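Local atomic coordinates of fervidolysin (Fervidobacterium pennivorans, PDB entry 1R6V), a protein that cleaves keratin into peptides as a subtilisin-like serine protease, allowing its bacterium to grow on native feathers. Residues A[158-163]-A[224-229]; A[263-268]-A[386-391]; A[164-169]-A[191-196]. The protein carries 1 engineered substitution. All coordinates share one frame; numbering follows the deposited sequence.

All three contacts lie within the subtilisin-like catalytic domain. Interactions 1 and 2 share its central sheet, where strands 157-162 and 263-269 are neighbours, and their centres are about 9 Å apart. Interaction 3 is nested along the chain inside the loop closed by interaction 1: residues 164-169 directly follow 158-163, and 191-196 precede helix 200-209. Its centre is about 10 Å from that of interaction 1, touching through P228, but about 18 Å from that of interaction 2, which comes later in sequence. Together they join the sheet's interior, the helix that carries S381 and the loops beyond D162, the surroundings of the probable charge relay system.

Interaction 1: A[158-163]-A[224-229]; sequences VAVVDT and AKIMPI
V158 N donates to K225 O, and V158 O accepts from M227 N over 2.7 Å. V160 likewise bonds through both atoms, to M227 O and I229 N, the partners alternating along the parallel strand 225-229, and D162 N closes the series on I229 O at 3.1 Å. The donors on the second strand are M227 and I229. P228 suits the place between them because its nitrogen is turned away from strand 158-162, and the lack of an N-H there costs none of these bonds.

Side chains alternate between two faces. On one, V160 CG2 meets I226 CG2 at 3.8 Å, the two branched chains crossing obliquely. I226 CG2 reaches the neighbour because it is anti to its own backbone N, beside the carbonyl carbon. On the other face V161 and I229 lie side by side and point the same way, with V161 CG2 4.2 Å from I229 CB, while small A159 CB takes I229 CG1 at 4.2 Å. Beta-branched residues suit such extended, buried strands.

Further out, helix 200-209 covers the face of V160 and I226, through V204 and I208. Helix 246-258 covers the opposite face, where W255 and A256 touch M227 and I229. At the strand end, T163 N donates 2.7 Å to D162 OD1, on the lone pair anti to the other carboxylate oxygen, which helps fix the carboxylate's rotation. T163 OG1 in turn bonds to G201 N.

D162 is probably the aspartate of the charge relay system; beside it stands A200, the engineered residue at the histidine position. An aspartate at the C-terminal end of a central parallel strand, with helices over both faces, matches the placement of the relay aspartate in subtilases.

Interaction 2: A[263-268]-A[386-391]; sequences VMNHSW and HVTGVV
N265 and T388 meet between strand 263-266 and helix segment 386-391, which run almost exactly antiparallel (178°) with their axes 8.5 Å apart. N265 has CG anti to its backbone N (chi1 -179°), and its amide nitrogen ND2 donates to T388 OG1 over 2.8 Å. The bond is nearly straight, and the hydroxyl oxygen lies in the plane of the amide.

T388 faces the strand with both its branches. OG1 takes the amide hydrogen. CG2, anti to the backbone N, is placed against V263 CG2 at 3.9 Å, and also touches N265 CB at 4.0 Å. A threonine suits this position because one residue supplies a polar and an apolar branch. One helical turn later V391 brings CG1 to V263 CG2 at 3.8 Å, so the valine methyl CG2 is met by T388 CG2 and V391 CG1 together. V158 and V292, on the parallel neighbours 157-162 and 290-294, also touch T388.

The alternate strand residues turn away from the helix. M264 packs on helix 246-258, and H266 accepts at ND1 from W268 NE1 over 3.0 Å, close to the imidazole plane. That bond ties the end of the strand to the following residues and suggests that ND1 of H266 carries no proton.

N265 is buried, its side chain about 5 Å from that of D162 and about 7 Å from that of S381 between nearest side-chain atoms, two residues of the probable charge relay system. The helix bearing T388 also carries S381. Because T388 OG1 accepts from N265, its own hydrogen can be offered elsewhere, consistent with the weak bond to A384 O one turn back; the hydroxyl probably links the strand's amide side chain to the helix backbone within an otherwise apolar contact.

Interaction 3: A[164-169]-A[191-196]; sequences GVDGTH and GTDSSY
V165 and S194 hold the tight part of this loop-to-loop contact by two bonds. S194 N donates to V165 O over 2.7 Å, nearly straight at hydrogen (174°) though from above the carbonyl plane. V165 N donates back to S194 OG at 2.9 Å; OG sits between the backbone N and carbonyl carbon of S194 (chi1 58°), which turns it to that amide. Serine suits the site, being small and able to accept. Just before V165, G164 CA comes within 3.1 Å of S194 O, a CA-H...O contact. With a positive phi and that oxygen so near, only a residue without a CB fits. G167 faces 191-196 closely, where a CB would collide with T192 O and G191 C, and its N bonds to T192 O at 3.0 Å by a more bent path (132°).

Between these points D166 and D193 cross, with OD1 of D166 3.4 Å from CB of D193. Each forms an Asx turn: D166 OD1 accepts from T168 N and also from T168 OG1, and D193 OD1 from S195 N and also from S195 OG. In both cases the amide comes from above the carboxylate plane and the hydroxyl from the syn side.

Toward solvent the fit is looser. Exposed T168 makes its side-chain contact through CG2, 3.8 Å from D193 N, and partly exposed G191 and T192 meet the facing loop mostly through backbone.

Two carboxylate oxygens, D166 OD1 and D193 OD1, lie just 3.7 Å apart. Their repulsion is probably offset by the donors gathered round them: besides the amide and hydroxyl bonds to OD1, D166 OD2 binds S356 OG and G353 N, and D193 OD2 binds I357 N. The acidic pair therefore joins these two loops to the 353-357 region.

Interaction 1: A[158-163]-A[224-229]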
loop_
_atom_site.group_PDB
_atom_site.type_symbol
_atom_site.label_atom_id
_atom_site.label_comp_id
_atom_site.label_asym_id
_atom_site.label_seq_id
_atom_site.Cartn_x
_atom_site.Cartn_y
_atom_site.Cartn_z
ATOM N N VAL A 158 4.965 -18.400 12.032
ATOM C CA VAL A 158 5.038 -16.937 12.004
ATOM C C VAL A 158 6.096 -16.494 11.002
ATOM O O VAL A 158 7.269 -16.883 11.136
ATOM C CB VAL A 158 5.495 -16.387 13.378
ATOM C CG1 VAL A 158 5.673 -14.878 13.317
ATOM C CG2 VAL A 158 4.502 -16.782 14.459
ATOM N N ALA A 159 5.706 -15.685 10.025
ATOM C CA ALA A 159 6.681 -15.194 9.058
ATOM C C ALA A 159 7.279 -13.902 9.568
ATOM O O ALA A 159 6.559 -12.959 9.900
ATOM C CB ALA A 159 6.044 -14.962 7.696
ATOM N N VAL A 160 8.605 -13.881 9.648
ATOM C CA VAL A 160 9.317 -12.682 10.079
ATOM C C VAL A 160 9.843 -12.089 8.760
ATOM O O VAL A 160 10.819 -12.569 8.190
ATOM C CB VAL A 160 10.454 -13.042 11.079
ATOM C CG1 VAL A 160 11.417 -11.851 11.252
ATOM C CG2 VAL A 160 9.834 -13.395 12.444
ATOM N N VAL A 161 9.163 -11.047 8.298
ATOM C CA VAL A 161 9.441 -10.365 7.023
ATOM C C VAL A 161 10.347 -9.225 7.420
ATOM O O VAL A 161 9.901 -8.166 7.841
ATOM C CB VAL A 161 8.112 -9.915 6.418
ATOM C CG1 VAL A 161 8.340 -9.384 4.998
ATOM C CG2 VAL A 161 7.152 -11.127 6.407
ATOM N N ASP A 162 11.640 -9.457 7.224
ATOM C CA ASP A 162 12.632 -8.555 7.776
ATOM C C ASP A 162 14.008 -8.765 7.097
ATOM O O ASP A 162 14.093 -9.065 5.897
ATOM C CB ASP A 162 12.694 -8.953 9.260
ATOM C CG ASP A 162 13.047 -7.825 10.173
ATOM O OD1 ASP A 162 14.227 -7.413 10.174
ATOM O OD2 ASP A 162 12.129 -7.358 10.889
ATOM N N THR A 163 15.063 -8.629 7.900
ATOM C CA THR A 163 16.459 -8.772 7.465
ATOM C C THR A 163 16.967 -10.217 7.410
ATOM O O THR A 163 18.131 -10.446 7.062
ATOM C CB THR A 163 17.419 -8.060 8.444
ATOM O OG1 THR A 163 17.264 -8.632 9.756
ATOM C CG2 THR A 163 17.131 -6.571 8.519
ATOM N N ALA A 224 5.523 -21.679 18.918
ATOM C CA ALA A 224 5.466 -21.334 17.495
ATOM C C ALA A 224 6.776 -21.588 16.765
ATOM O O ALA A 224 7.778 -21.953 17.374
ATOM C CB ALA A 224 5.054 -19.873 17.327
ATOM N N LYS A 225 6.750 -21.400 15.447
ATOM C CA LYS A 225 7.926 -21.585 14.609
ATOM C C LYS A 225 8.103 -20.318 13.792
ATOM O O LYS A 225 7.128 -19.664 13.433
ATOM C CB LYS A 225 7.751 -22.776 13.657
ATOM C CG LYS A 225 7.734 -24.132 14.354
ATOM C CD LYS A 225 9.065 -24.408 15.021
ATOM C CE LYS A 225 9.220 -25.883 15.385
ATOM N NZ LYS A 225 8.205 -26.313 16.374
ATOM N N ILE A 226 9.354 -20.006 13.482
ATOM C CA ILE A 226 9.695 -18.807 12.731
ATOM C C ILE A 226 10.050 -19.121 11.283
ATOM O O ILE A 226 10.932 -19.942 11.015
ATOM C CB ILE A 226 10.913 -18.094 13.372
ATOM C CG1 ILE A 226 10.602 -17.715 14.825
ATOM C CG2 ILE A 226 11.306 -16.859 12.541
ATOM C CD1 ILE A 226 9.513 -16.678 14.978
ATOM N N MET A 227 9.378 -18.445 10.356
ATOM C CA MET A 227 9.647 -18.611 8.925
ATOM C C MET A 227 10.280 -17.304 8.447
ATOM O O MET A 227 9.607 -16.291 8.331
ATOM C CB MET A 227 8.336 -18.871 8.154
ATOM C CG MET A 227 8.463 -18.820 6.611
ATOM S SD MET A 227 6.806 -18.965 5.809
ATOM C CE MET A 227 6.652 -20.837 5.752
ATOM N N PRO A 228 11.595 -17.306 8.197
ATOM C CA PRO A 228 12.233 -16.070 7.737
ATOM C C PRO A 228 11.985 -15.747 6.259
ATOM O O PRO A 228 12.093 -16.623 5.393
ATOM C CB PRO A 228 13.718 -16.300 8.039
ATOM C CG PRO A 228 13.852 -17.784 8.092
ATOM C CD PRO A 228 12.581 -18.286 8.684
ATOM N N ILE A 229 11.610 -14.499 5.997
ATOM C CA ILE A 229 11.390 -13.997 4.641
ATOM C C ILE A 229 12.318 -12.797 4.559
ATOM O O ILE A 229 12.131 -11.799 5.258
ATOM C CB ILE A 229 9.922 -13.550 4.386
ATOM C CG1 ILE A 229 8.944 -14.704 4.668
ATOM C CG2 ILE A 229 9.791 -13.030 2.937
ATOM C CD1 ILE A 229 9.015 -15.919 3.685
#

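Interaction 2: A[263-268]-A[386-391]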
loop_
_atom_site.group_PDB
_atom_site.type_symbol
_atom_site.label_atom_id
_atom_site.label_comp_id
_atom_site.label_asym_id
_atom_site.label_seq_id
_atom_site.Cartn_x
_atom_site.Cartn_y
_atom_site.Cartn_z
ATOM N N VAL A 263 0.519 -15.771 10.582
ATOM C CA VAL A 263 0.666 -14.385 11.015
ATOM C C VAL A 263 2.054 -13.940 10.539
ATOM O O VAL A 263 2.977 -14.756 10.452
ATOM C CB VAL A 263 0.516 -14.224 12.569
ATOM C CG1 VAL A 263 1.491 -15.146 13.301
ATOM C CG2 VAL A 263 0.744 -12.766 12.963
ATOM N N MET A 264 2.176 -12.671 10.151
ATOM C CA MET A 264 3.462 -12.114 9.691
ATOM C C MET A 264 3.779 -10.859 10.476
ATOM O O MET A 264 2.879 -10.100 10.816
ATOM C CB MET A 264 3.403 -11.717 8.210
ATOM C CG MET A 264 2.946 -12.850 7.279
ATOM S SD MET A 264 3.483 -12.581 5.524
ATOM C CE MET A 264 2.270 -13.657 4.662
ATOM N N ASN A 265 5.066 -10.636 10.725
ATOM C CA ASN A 265 5.518 -9.458 11.462
ATOM C C ASN A 265 6.251 -8.544 10.470
ATOM O O ASN A 265 7.151 -8.998 9.773
ATOM C CB ASN A 265 6.459 -9.881 12.596
ATOM C CG ASN A 265 6.934 -8.690 13.419
ATOM O OD1 ASN A 265 7.958 -8.059 13.105
ATOM N ND2 ASN A 265 6.173 -8.358 14.453
ATOM N N HIS A 266 5.827 -7.285 10.388
ATOM C CA HIS A 266 6.426 -6.292 9.476
ATOM C C HIS A 266 6.827 -5.011 10.198
ATOM O O HIS A 266 6.001 -4.420 10.897
ATOM C CB HIS A 266 5.422 -5.834 8.413
ATOM C CG HIS A 266 4.874 -6.934 7.562
ATOM N ND1 HIS A 266 5.464 -7.326 6.375
ATOM C CD2 HIS A 266 3.785 -7.720 7.728
ATOM C CE1 HIS A 266 4.756 -8.316 5.851
ATOM N NE2 HIS A 266 3.732 -8.572 6.653
ATOM N N SER A 267 8.063 -4.561 10.022
ATOM C CA SER A 267 8.461 -3.287 10.620
ATOM C C SER A 267 9.289 -2.538 9.590
ATOM O O SER A 267 10.492 -2.313 9.764
ATOM C CB SER A 267 9.254 -3.500 11.905
ATOM O OG SER A 267 8.379 -3.980 12.923
ATOM N N TRP A 268 8.621 -2.178 8.502
ATOM C CA TRP A 268 9.224 -1.450 7.394
ATOM C C TRP A 268 8.144 -0.642 6.698
ATOM O O TRP A 268 6.949 -0.833 6.940
ATOM C CB TRP A 268 9.847 -2.431 6.399
ATOM C CG TRP A 268 8.844 -3.458 5.852
ATOM C CD1 TRP A 268 8.441 -4.621 6.457
ATOM C CD2 TRP A 268 8.118 -3.377 4.617
ATOM N NE1 TRP A 268 7.503 -5.271 5.664
ATOM C CE2 TRP A 268 7.289 -4.524 4.538
ATOM C CE3 TRP A 268 8.082 -2.443 3.567
ATOM C CZ2 TRP A 268 6.440 -4.761 3.454
ATOM C CZ3 TRP A 268 7.240 -2.682 2.492
ATOM C CH2 TRP A 268 6.428 -3.834 2.444
ATOM N N HIS A 386 5.904 -8.415 19.946
ATOM C CA HIS A 386 5.152 -8.863 21.119
ATOM C C HIS A 386 3.734 -9.170 20.667
ATOM O O HIS A 386 3.136 -10.154 21.107
ATOM C CB HIS A 386 5.116 -7.786 22.197
ATOM C CG HIS A 386 6.408 -7.629 22.932
ATOM N ND1 HIS A 386 6.695 -8.307 24.103
ATOM C CD2 HIS A 386 7.515 -6.908 22.640
ATOM C CE1 HIS A 386 7.921 -8.010 24.491
ATOM N NE2 HIS A 386 8.443 -7.162 23.617
ATOM N N VAL A 387 3.184 -8.316 19.806
ATOM C CA VAL A 387 1.827 -8.532 19.313
ATOM C C VAL A 387 1.790 -9.748 18.385
ATOM O O VAL A 387 0.866 -10.553 18.449
ATOM C CB VAL A 387 1.288 -7.286 18.576
ATOM C CG1 VAL A 387 -0.050 -7.610 17.894
ATOM C CG2 VAL A 387 1.083 -6.155 19.576
ATOM N N THR A 388 2.789 -9.896 17.524
ATOM C CA THR A 388 2.804 -11.061 16.642
ATOM C C THR A 388 2.821 -12.336 17.489
ATOM O O THR A 388 2.156 -13.333 17.166
ATOM C CB THR A 388 4.025 -11.006 15.685
ATOM O OG1 THR A 388 3.856 -9.894 14.797
ATOM C CG2 THR A 388 4.135 -12.265 14.841
ATOM N N GLY A 389 3.567 -12.301 18.591
ATOM C CA GLY A 389 3.625 -13.447 19.486
ATOM C C GLY A 389 2.276 -13.715 20.147
ATOM O O GLY A 389 1.847 -14.862 20.295
ATOM N N VAL A 390 1.596 -12.652 20.559
ATOM C CA VAL A 390 0.290 -12.809 21.175
ATOM C C VAL A 390 -0.666 -13.425 20.151
ATOM O O VAL A 390 -1.429 -14.327 20.474
ATOM C CB VAL A 390 -0.262 -11.454 21.673
ATOM C CG1 VAL A 390 -1.743 -11.590 22.064
ATOM C CG2 VAL A 390 0.542 -10.995 22.897
ATOM N N VAL A 391 -0.633 -12.927 18.915
ATOM C CA VAL A 391 -1.499 -13.485 17.872
ATOM C C VAL A 391 -1.230 -14.982 17.672
ATOM O O VAL A 391 -2.161 -15.783 17.505
ATOM C CB VAL A 391 -1.297 -12.741 16.508
ATOM C CG1 VAL A 391 -2.096 -13.439 15.377
ATOM C CG2 VAL A 391 -1.781 -11.296 16.638
#

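Interaction 3: A[164-169]-A[191-196]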
loop_
_atom_site.group_PDB
_atom_site.type_symbol
_atom_site.label_atom_id
_atom_site.label_comp_id
_atom_site.label_asym_id
_atom_site.label_seq_id
_atom_site.Cartn_x
_atom_site.Cartn_y
_atom_site.Cartn_z
ATOM N N GLY A 164 16.114 -11.184 7.723
ATOM C CA GLY A 164 16.583 -12.564 7.775
ATOM C C GLY A 164 16.822 -12.891 9.244
ATOM O O GLY A 164 16.856 -11.983 10.088
ATOM N N VAL A 165 17.015 -14.166 9.562
ATOM C CA VAL A 165 17.185 -14.598 10.955
ATOM C C VAL A 165 18.416 -15.488 11.159
ATOM O O VAL A 165 18.659 -16.381 10.348
ATOM C CB VAL A 165 15.922 -15.386 11.382
ATOM C CG1 VAL A 165 16.086 -15.944 12.785
ATOM C CG2 VAL A 165 14.679 -14.470 11.296
ATOM N N ASP A 166 19.185 -15.261 12.224
ATOM C CA ASP A 166 20.348 -16.121 12.482
ATOM C C ASP A 166 19.832 -17.372 13.180
ATOM O O ASP A 166 19.794 -17.455 14.411
ATOM C CB ASP A 166 21.391 -15.439 13.373
ATOM C CG ASP A 166 22.589 -16.353 13.656
ATOM O OD1 ASP A 166 22.590 -17.492 13.143
ATOM O OD2 ASP A 166 23.518 -15.931 14.370
ATOM N N GLY A 167 19.429 -18.347 12.375
ATOM C CA GLY A 167 18.886 -19.584 12.902
ATOM C C GLY A 167 19.889 -20.431 13.662
ATOM O O GLY A 167 19.508 -21.430 14.276
ATOM N N THR A 168 21.158 -20.041 13.643
ATOM C CA THR A 168 22.173 -20.819 14.349
ATOM C C THR A 168 22.295 -20.373 15.807
ATOM O O THR A 168 23.068 -20.941 16.575
ATOM C CB THR A 168 23.562 -20.732 13.652
ATOM O OG1 THR A 168 24.130 -19.434 13.832
ATOM C CG2 THR A 168 23.424 -21.025 12.163
ATOM N N HIS A 169 21.530 -19.354 16.189
ATOM C CA HIS A 169 21.545 -18.883 17.572
ATOM C C HIS A 169 21.049 -20.051 18.431
ATOM O O HIS A 169 20.052 -20.699 18.102
ATOM C CB HIS A 169 20.595 -17.686 17.739
ATOM C CG HIS A 169 20.823 -16.905 18.993
ATOM N ND1 HIS A 169 20.612 -17.430 20.248
ATOM C CD2 HIS A 169 21.322 -15.658 19.182
ATOM C CE1 HIS A 169 20.974 -16.544 21.160
ATOM N NE2 HIS A 169 21.407 -15.459 20.540
ATOM N N GLY A 191 16.838 -23.866 10.462
ATOM C CA GLY A 191 17.974 -23.727 11.350
ATOM C C GLY A 191 19.210 -23.027 10.827
ATOM O O GLY A 191 20.233 -23.036 11.506
ATOM N N THR A 192 19.138 -22.409 9.651
ATOM C CA THR A 192 20.313 -21.738 9.117
ATOM C C THR A 192 20.332 -20.240 9.362
ATOM O O THR A 192 19.313 -19.646 9.688
ATOM C CB THR A 192 20.475 -22.025 7.603
ATOM O OG1 THR A 192 19.377 -21.462 6.879
ATOM C CG2 THR A 192 20.492 -23.541 7.366
ATOM N N ASP A 193 21.510 -19.643 9.228
ATOM C CA ASP A 193 21.685 -18.205 9.412
ATOM C C ASP A 193 21.313 -17.487 8.109
ATOM O O ASP A 193 21.986 -17.661 7.083
ATOM C CB ASP A 193 23.148 -17.931 9.788
ATOM C CG ASP A 193 23.475 -16.450 9.877
ATOM O OD1 ASP A 193 22.540 -15.619 9.906
ATOM O OD2 ASP A 193 24.676 -16.114 9.930
ATOM N N SER A 194 20.233 -16.701 8.134
ATOM C CA SER A 194 19.813 -15.964 6.940
ATOM C C SER A 194 19.819 -14.468 7.220
ATOM O O SER A 194 19.158 -13.709 6.527
ATOM C CB SER A 194 18.407 -16.406 6.488
ATOM O OG SER A 194 17.450 -16.222 7.519
ATOM N N SER A 195 20.622 -14.049 8.196
ATOM C CA SER A 195 20.683 -12.647 8.600
ATOM C C SER A 195 21.393 -11.694 7.621
ATOM O O SER A 195 22.172 -10.831 8.020
ATOM C CB SER A 195 21.294 -12.549 10.017
ATOM O OG SER A 195 22.617 -13.067 10.087
ATOM N N TYR A 196 21.096 -11.839 6.335
ATOM C CA TYR A 196 21.701 -11.001 5.306
ATOM C C TYR A 196 21.543 -9.486 5.481
ATOM O O TYR A 196 22.444 -8.724 5.119
ATOM C CB TYR A 196 21.144 -11.396 3.937
ATOM C CG TYR A 196 21.457 -12.816 3.537
ATOM C CD1 TYR A 196 22.753 -13.185 3.189
ATOM C CD2 TYR A 196 20.471 -13.799 3.541
ATOM C CE1 TYR A 196 23.059 -14.496 2.859
ATOM C CE2 TYR A 196 20.771 -15.114 3.218
ATOM C CZ TYR A 196 22.070 -15.452 2.879
ATOM O OH TYR A 196 22.383 -16.749 2.570
#